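SUMO1 linked HERC2 ZZ domain (Small ubiquitin-related modifier 1,E3 ubiquitin-protein ligase HERC2) (Homo sapiens, PDB 6WW3) probably recognises the tails of histone H3 and SUMO1 through the zinc-binding ZZ domain of the E3 ubiquitin ligase HERC2. Local coordinates at residues F34-C37 with T43-H46. Sequence-based numbering, arbitrary orientation.
Sequences FDFC and TKKH. With ZN (zinc ion), chain C; ZN (zinc ion), chain D.
Phe34, Phe36 and His46 form an aromatic cluster in the HERC2 ZZ finger, joining the region of strand 35-36 to the loop that follows helix 38-43. The imidazole of His46, held by a zinc ion 2.1 Å from its NE2, leans over one face of the Phe34 ring. His46 CE1 stands above the middle of that ring, 3.4 Å from Phe34 CE1, with the two planes inclined at 49°. Both side chains have CG trans to the main-chain nitrogen (chi1 -171° in Phe34, -162° in His46), and they run past one another in opposite directions. Phe36 fills the angle between Phe34 and the loop: its CZ meets the edge of the Phe34 ring, while Phe34 CE1 sits over the centre of the Phe36 face. His46 CB approaches the edge of the Phe36 ring near its plane, 4.1 Å from Phe36 CE2. Two residues before His46, nearer the helix, the CB of Lys44 completes the contact, 3.6 Å from Phe36 CZ; a bend at chi2 helps lead the charged end of that lysine away. The cluster lies between the two metal sites of the cross-braced ZZ fold: His46 binds one zinc ion with Cys28, Cys31 and His50, and Phe36 directly precedes Cys37, which binds the other with Cys13, Cys16 and Cys40. Phe52 of strand 52-55 packs against both Phe36 and His46, strand 35-36 pairs with the central strand 25-28 of the antiparallel sheet, and Cys37 N-caps helix 38-43, which leads into the loop.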
ATOM      1  N   PHE A  34       7.949  -3.641  -0.535  1.00  7.12           N
ATOM      2  CA  PHE A  34       6.985  -3.773   0.553  1.00  8.96           C
ATOM      3  C   PHE A  34       5.870  -2.750   0.384  1.00  7.16           C
ATOM      4  O   PHE A  34       6.139  -1.551   0.260  1.00  5.58           O
ATOM      5  CB  PHE A  34       7.673  -3.602   1.918  1.00  6.59           C
ATOM      6  CG  PHE A  34       6.790  -3.934   3.109  1.00  9.31           C
ATOM      7  CD1 PHE A  34       5.817  -3.046   3.542  1.00  7.49           C
ATOM      8  CD2 PHE A  34       6.952  -5.133   3.797  1.00  8.34           C
ATOM      9  CE1 PHE A  34       4.998  -3.353   4.636  1.00 10.14           C
ATOM     10  CE2 PHE A  34       6.158  -5.444   4.896  1.00  9.13           C
ATOM     11  CZ  PHE A  34       5.172  -4.543   5.317  1.00  7.77           C
ATOM     12  N   ASP A  35       4.627  -3.221   0.432  1.00  5.98           N
ATOM     13  CA  ASP A  35       3.451  -2.380   0.252  1.00  9.20           C
ATOM     14  C   ASP A  35       2.420  -2.688   1.327  1.00  7.48           C
ATOM     15  O   ASP A  35       2.311  -3.823   1.791  1.00  7.07           O
ATOM     16  CB  ASP A  35       2.817  -2.575  -1.135  1.00  6.15           C
ATOM     17  CG  ASP A  35       3.789  -2.304  -2.271  1.00  7.61           C
ATOM     18  OD1 ASP A  35       4.491  -3.244  -2.693  1.00  8.95           O
ATOM     19  OD2 ASP A  35       3.832  -1.161  -2.762  1.00  5.69           O
ATOM     20  N   PHE A  36       1.666  -1.656   1.718  1.00  8.09           N
ATOM     21  CA  PHE A  36       0.529  -1.754   2.628  1.00  6.01           C
ATOM     22  C   PHE A  36      -0.731  -1.265   1.930  1.00  6.42           C
ATOM     23  O   PHE A  36      -0.693  -0.259   1.224  1.00  4.74           O
ATOM     24  CB  PHE A  36       0.724  -0.866   3.863  1.00  7.16           C
ATOM     25  CG  PHE A  36       1.431  -1.524   5.006  1.00  6.74           C
ATOM     26  CD1 PHE A  36       1.313  -2.882   5.238  1.00  7.10           C
ATOM     27  CD2 PHE A  36       2.191  -0.763   5.881  1.00  6.91           C
ATOM     28  CE1 PHE A  36       1.944  -3.468   6.317  1.00  8.57           C
ATOM     29  CE2 PHE A  36       2.826  -1.353   6.963  1.00 10.30           C
ATOM     30  CZ  PHE A  36       2.701  -2.704   7.178  1.00  7.23           C
ATOM     31  N   CYS A  37      -1.859  -1.924   2.173  1.00  6.40           N
ATOM     32  CA  CYS A  37      -3.118  -1.241   1.923  1.00  6.16           C
ATOM     33  C   CYS A  37      -3.328  -0.184   3.011  1.00  8.71           C
ATOM     34  O   CYS A  37      -2.549  -0.078   3.964  1.00 10.71           O
ATOM     35  CB  CYS A  37      -4.281  -2.229   1.862  1.00  9.26           C
ATOM     36  SG  CYS A  37      -4.764  -2.898   3.471  1.00 12.58           S
ATOM     37  N   THR A  43      -2.495   0.462  10.850  1.00 13.90           N
ATOM     38  CA  THR A  43      -2.641  -0.406  12.023  1.00 14.18           C
ATOM     39  C   THR A  43      -1.478  -1.363  12.251  1.00 13.73           C
ATOM     40  O   THR A  43      -1.278  -1.835  13.374  1.00 14.76           O
ATOM     41  CB  THR A  43      -3.940  -1.217  11.935  1.00 15.17           C
ATOM     42  OG1 THR A  43      -3.905  -2.083  10.790  1.00 17.57           O
ATOM     43  CG2 THR A  43      -5.138  -0.297  11.822  1.00 18.55           C
ATOM     44  N   LYS A  44      -0.756  -1.725  11.202  1.00 13.39           N
ATOM     45  CA  LYS A  44       0.325  -2.686  11.353  1.00 13.76           C
ATOM     46  C   LYS A  44       1.599  -1.999  11.804  1.00 15.87           C
ATOM     47  O   LYS A  44       1.879  -0.856  11.436  1.00 13.13           O
ATOM     48  CB  LYS A  44       0.592  -3.448  10.054  1.00 12.45           C
ATOM     49  CG  LYS A  44      -0.080  -4.812   9.934  1.00 18.80           C
ATOM     50  CD  LYS A  44      -1.563  -4.767   9.955  1.00 17.37           C
ATOM     51  CE  LYS A  44      -2.114  -6.074   9.434  1.00 20.75           C
ATOM     52  NZ  LYS A  44      -3.595  -6.085   9.561  1.00 32.32           N
ATOM     53  N   LYS A  45       2.385  -2.725  12.592  1.00 15.77           N
ATOM     54  CA  LYS A  45       3.680  -2.231  13.027  1.00 19.79           C
ATOM     55  C   LYS A  45       4.711  -2.397  11.911  1.00 19.15           C
ATOM     56  O   LYS A  45       4.710  -3.395  11.183  1.00 18.40           O
ATOM     57  CB  LYS A  45       4.101  -2.966  14.301  1.00 21.42           C
ATOM     58  N   HIS A  46       5.569  -1.390  11.764  1.00 11.28           N
ATOM     59  CA  HIS A  46       6.605  -1.378  10.745  1.00 12.18           C
ATOM     60  C   HIS A  46       7.725  -0.509  11.283  1.00 12.21           C
ATOM     61  O   HIS A  46       7.486   0.349  12.135  1.00 12.34           O
ATOM     62  CB  HIS A  46       6.080  -0.830   9.406  1.00  8.94           C
ATOM     63  CG  HIS A  46       6.930  -1.186   8.223  1.00  7.39           C
ATOM     64  ND1 HIS A  46       6.827  -2.393   7.571  1.00  6.83           N
ATOM     65  CD2 HIS A  46       7.895  -0.491   7.574  1.00  8.97           C
ATOM     66  CE1 HIS A  46       7.690  -2.428   6.572  1.00  8.75           C
ATOM     67  NE2 HIS A  46       8.359  -1.290   6.559  1.00  6.86           N
TER
HETATM   68 ZN    ZN C2801      -3.478  -4.868   4.092  1.00 11.90          ZN
HETATM   69 ZN    ZN D2802       9.864  -0.676   5.226  1.00  9.22          ZN